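Local coordinates for protein AF1502 (Archaeoglobus fulgidus, PDB 5A1Q) that is of unknown function but represents the STAC domain, a small helical domain associated with transmembrane solute transport and two-component signal transduction systems, at residues L26-A29 with M30-L33; V63-R66 with L67-G71. All blocks are in the same frame, centred on the assembly; numbering follows the deposited sequence.

Interaction 1. Residues L26-A29 with M30-L33; sequences LNKA and MESL
Ser32 gives two donors to Lys28 O, its backbone N at 2.9 Å and OG at 2.8 Å, which reach the oxygen from opposite faces of the carbonyl plane. The hydroxyl gets there because OG stands beside its own backbone N (chi1 -61°), folded back over the preceding turn, a place serine suits because so short a polar side chain is satisfied by the helix itself. Ordinary i to i+4 bonds continue on each side, Met30 N to Leu26 O at 3.0 Å, Glu31 N to Asn27 O and Leu33 N to Ala29 O. These turns close helix 22-33 of an all-helical domain, whose apolar stripe (Leu26, Ala29, Met30, Leu33) faces helices 7-18 and 43-51. There the selenium of selenomethionine Met30 lies 4.0 Å from Leu26 CG. On the polar side a rather long salt bridge forms: the lysine chain of Lys28, bent at chi2 and chi4, brings NZ to within 3.5 Å of Glu31 OE1. The same OE1 pairs with Lys28 of the second subunit, and a glutamine in place of Glu31 would probably leave both ammonium groups without their carboxylate charge. Asn27 OD1 is hydrogen-bonded to the hydroxyl of Tyr7, tying this turn to helix 7-18.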
loop_
_atom_site.group_PDB
_atom_site.type_symbol
_atom_site.label_atom_id
_atom_site.label_comp_id
_atom_site.label_asym_id
_atom_site.label_seq_id
_atom_site.Cartn_x
_atom_site.Cartn_y
_atom_site.Cartn_z
ATOM N N LEU A 26 7.675 3.818 3.359
ATOM C CA LEU A 26 7.518 4.671 2.139
ATOM C C LEU A 26 7.859 3.811 0.877
ATOM O O LEU A 26 7.139 3.851 -0.124
ATOM C CB LEU A 26 8.372 5.913 2.232
ATOM C CG LEU A 26 8.457 6.824 1.010
ATOM C CD1 LEU A 26 7.051 7.248 0.627
ATOM C CD2 LEU A 26 9.430 8.004 1.237
ATOM N N ASN A 27 9.000 3.126 0.910
ATOM C CA ASN A 27 9.443 2.393 -0.266
ATOM C C ASN A 27 8.394 1.243 -0.575
ATOM O O ASN A 27 8.035 1.017 -1.754
ATOM C CB ASN A 27 10.788 1.779 0.009
ATOM C CG ASN A 27 11.922 2.800 0.133
ATOM O OD1 ASN A 27 11.831 3.966 -0.271
ATOM N ND2 ASN A 27 13.020 2.324 0.616
ATOM N N LYS A 28 7.951 0.512 0.459
ATOM C CA LYS A 28 7.015 -0.591 0.193
ATOM C C LYS A 28 5.652 -0.035 -0.365
ATOM O O LYS A 28 5.046 -0.645 -1.281
ATOM C CB LYS A 28 6.791 -1.420 1.430
ATOM C CG LYS A 28 8.061 -2.181 1.864
ATOM C CD LYS A 28 8.429 -3.343 1.028
ATOM C CE LYS A 28 9.779 -3.952 1.442
ATOM N NZ LYS A 28 10.450 -4.440 0.195
ATOM N N ALA A 29 5.195 1.137 0.120
ATOM C CA ALA A 29 3.965 1.704 -0.420
ATOM C C ALA A 29 4.173 2.082 -1.915
ATOM O O ALA A 29 3.342 1.830 -2.764
ATOM C CB ALA A 29 3.563 2.935 0.389
HETATM N N MSE A 30 5.268 2.828 -2.175
HETATM C CA MSE A 30 5.638 3.222 -3.576
HETATM C C MSE A 30 5.673 1.996 -4.492
HETATM O O MSE A 30 5.095 2.013 -5.588
HETATM C CB MSE A 30 7.037 3.968 -3.614
HETATM C CG MSE A 30 6.859 5.304 -3.039
HETATM SE SE MSE A 30 8.658 6.059 -2.863
HETATM C CE MSE A 30 8.973 6.068 -4.801
ATOM N N GLU A 31 6.348 0.955 -4.053
ATOM C CA GLU A 31 6.563 -0.257 -4.863
ATOM C C GLU A 31 5.204 -0.978 -5.107
ATOM O O GLU A 31 4.953 -1.421 -6.235
ATOM C CB GLU A 31 7.545 -1.181 -4.232
ATOM C CG GLU A 31 8.995 -0.648 -4.119
ATOM C CD GLU A 31 9.836 -1.367 -3.093
ATOM O OE1 GLU A 31 9.419 -2.399 -2.513
ATOM O OE2 GLU A 31 10.966 -0.847 -2.825
ATOM N N SER A 32 4.367 -1.038 -4.058
ATOM C CA SER A 32 3.023 -1.672 -4.223
ATOM C C SER A 32 2.205 -0.943 -5.267
ATOM O O SER A 32 1.480 -1.558 -6.034
ATOM C CB SER A 32 2.249 -1.642 -2.902
ATOM O OG SER A 32 2.943 -2.373 -1.915
ATOM N N LEU A 33 2.296 0.394 -5.297
ATOM C CA LEU A 33 1.558 1.212 -6.223
ATOM C C LEU A 33 2.150 1.308 -7.635
ATOM O O LEU A 33 1.426 1.708 -8.565
ATOM C CB LEU A 33 1.414 2.626 -5.645
ATOM C CG LEU A 33 0.584 2.754 -4.385
ATOM C CD1 LEU A 33 0.761 4.123 -3.754
ATOM C CD2 LEU A 33 -0.873 2.484 -4.585
#

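Interaction 2. Residues V63-R66 with L67-G71; sequences VEER and LEKEG
Residues 63-66 and 67-71 follow one another along the C-terminal part of helix 57-70, joined by four backbone bonds of the i to i+4 kind. Leu67 N meets Val63 O at 3.0 Å, and Glu68 N reaches Glu64 O at 2.9 Å. Glu70 N lies farther from Arg66 O, 3.2 Å, and Gly71, with its terminal carboxylate, ends the chain. Glu65 O accepts the backbone N of Lys69 and, weakly, Lys69 NZ at 3.0 Å, since that chain bends at chi2 and chi3 (53° and 82°) and doubles back on its own helix to bring NZ beside that oxygen; a lysine is long and flexible enough to do so. This is an amphipathic ending to the final helix of the domain. Its apolar edge is Val63 and Leu67, which, one turn apart, run alongside each other, with Val63 CG1 4.1 Å from Leu67 CD1; Val63 packs on helix 7-18 and Leu67 on Tyr43 of helix 43-51. Acidic and basic residues flank that edge and bind the neighbouring helices: Glu64 forms a salt bridge with Lys51, Glu68 with Lys44, and the extended Arg66 with Glu17. Glu64 and Glu68 lie one turn apart, and the lysine held by each probably offsets the repulsion between their like charges.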
loop_
_atom_site.group_PDB
_atom_site.type_symbol
_atom_site.label_atom_id
_atom_site.label_comp_id
_atom_site.label_asym_id
_atom_site.label_seq_id
_atom_site.Cartn_x
_atom_site.Cartn_y
_atom_site.Cartn_z
ATOM N N VAL A 63 1.688 14.329 9.067
ATOM C CA VAL A 63 2.461 14.726 7.854
ATOM C C VAL A 63 1.571 15.342 6.820
ATOM O O VAL A 63 1.886 16.401 6.297
ATOM C CB VAL A 63 3.154 13.497 7.244
ATOM C CG1 VAL A 63 3.847 13.845 5.916
ATOM C CG2 VAL A 63 4.192 12.946 8.185
ATOM N N GLU A 64 0.421 14.721 6.557
ATOM C CA GLU A 64 -0.525 15.332 5.589
ATOM C C GLU A 64 -0.905 16.748 5.959
ATOM O O GLU A 64 -0.918 17.673 5.143
ATOM C CB GLU A 64 -1.793 14.512 5.478
ATOM C CG GLU A 64 -1.561 13.163 4.827
ATOM C CD GLU A 64 -2.742 12.673 4.014
ATOM O OE1 GLU A 64 -3.444 13.502 3.403
ATOM O OE2 GLU A 64 -2.946 11.442 3.959
ATOM N N GLU A 65 -1.227 16.945 7.238
ATOM C CA GLU A 65 -1.604 18.225 7.725
ATOM C C GLU A 65 -0.517 19.300 7.549
ATOM O O GLU A 65 -0.811 20.408 7.123
ATOM C CB GLU A 65 -2.006 18.102 9.226
ATOM C CG GLU A 65 -3.449 17.616 9.394
ATOM C CD GLU A 65 -3.758 17.098 10.809
ATOM O OE1 GLU A 65 -2.860 17.189 11.675
ATOM O OE2 GLU A 65 -4.875 16.549 11.017
ATOM N N ARG A 66 0.723 18.898 7.820
ATOM C CA ARG A 66 1.885 19.796 7.692
ATOM C C ARG A 66 2.136 20.156 6.240
ATOM O O ARG A 66 2.512 21.308 5.941
ATOM C CB ARG A 66 3.150 19.123 8.245
ATOM C CG ARG A 66 3.241 19.286 9.764
ATOM C CD ARG A 66 4.215 18.328 10.426
ATOM N NE ARG A 66 4.122 18.408 11.903
ATOM C CZ ARG A 66 4.909 17.737 12.753
ATOM N NH1 ARG A 66 5.870 16.923 12.290
ATOM N NH2 ARG A 66 4.740 17.875 14.078
ATOM N N LEU A 67 1.909 19.211 5.345
ATOM C CA LEU A 67 2.074 19.509 3.906
ATOM C C LEU A 67 0.999 20.431 3.416
ATOM O O LEU A 67 1.308 21.357 2.678
ATOM C CB LEU A 67 2.153 18.235 3.081
ATOM C CG LEU A 67 3.375 17.359 3.331
ATOM C CD1 LEU A 67 3.319 16.098 2.485
ATOM C CD2 LEU A 67 4.650 18.137 3.063
ATOM N N GLU A 68 -0.249 20.226 3.862
ATOM C CA GLU A 68 -1.353 21.131 3.532
ATOM C C GLU A 68 -1.099 22.557 3.973
ATOM O O GLU A 68 -1.411 23.523 3.260
ATOM C CB GLU A 68 -2.668 20.636 4.159
ATOM C CG GLU A 68 -3.296 19.441 3.454
ATOM C CD GLU A 68 -4.069 19.806 2.186
ATOM O OE1 GLU A 68 -4.225 21.014 1.890
ATOM O OE2 GLU A 68 -4.525 18.874 1.478
ATOM N N LYS A 69 -0.541 22.721 5.171
ATOM C CA LYS A 69 -0.255 24.045 5.719
ATOM C C LYS A 69 0.779 24.823 4.903
ATOM O O LYS A 69 0.640 26.063 4.697
ATOM C CB LYS A 69 0.159 23.949 7.219
ATOM C CG LYS A 69 -0.891 24.518 8.180
ATOM C CD LYS A 69 -2.290 23.927 7.966
ATOM C CE LYS A 69 -2.447 22.580 8.658
ATOM N NZ LYS A 69 -3.399 21.678 7.950
ATOM N N GLU A 70 1.812 24.114 4.474
ATOM C CA GLU A 70 2.869 24.672 3.620
ATOM C C GLU A 70 2.402 24.992 2.180
ATOM O O GLU A 70 3.042 25.784 1.482
ATOM C CB GLU A 70 4.061 23.709 3.578
ATOM C CG GLU A 70 4.744 23.549 4.927
ATOM C CD GLU A 70 5.890 22.555 4.923
ATOM O OE1 GLU A 70 5.982 21.743 3.980
ATOM O OE2 GLU A 70 6.695 22.581 5.881
ATOM N N GLY A 71 1.291 24.390 1.753
ATOM C CA GLY A 71 0.772 24.552 0.384
ATOM C C GLY A 71 0.034 25.866 0.201
ATOM O O GLY A 71 -0.231 26.273 -0.950
ATOM O OXT GLY A 71 -0.315 26.563 1.191
#

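Interactions 1 and 2 sit at the C-terminal ends of two different helices, 22-33 and 57-70, on opposite sides of the chain's centre. Their centres are 21 Å apart and their nearest atoms about 9 Å, so they do not touch. What they share is a pair of neighbours: the apolar residues of both pack against helices 7-18 and 43-51. Their outer surroundings differ, for residues 26-33 meet the second subunit, whereas no other chain of the assembly touches 63-71. The side-chain donor that returns to a backbone carbonyl differs too, a serine hydroxyl in 26-33 and a weakly bound lysine ammonium in 63-71.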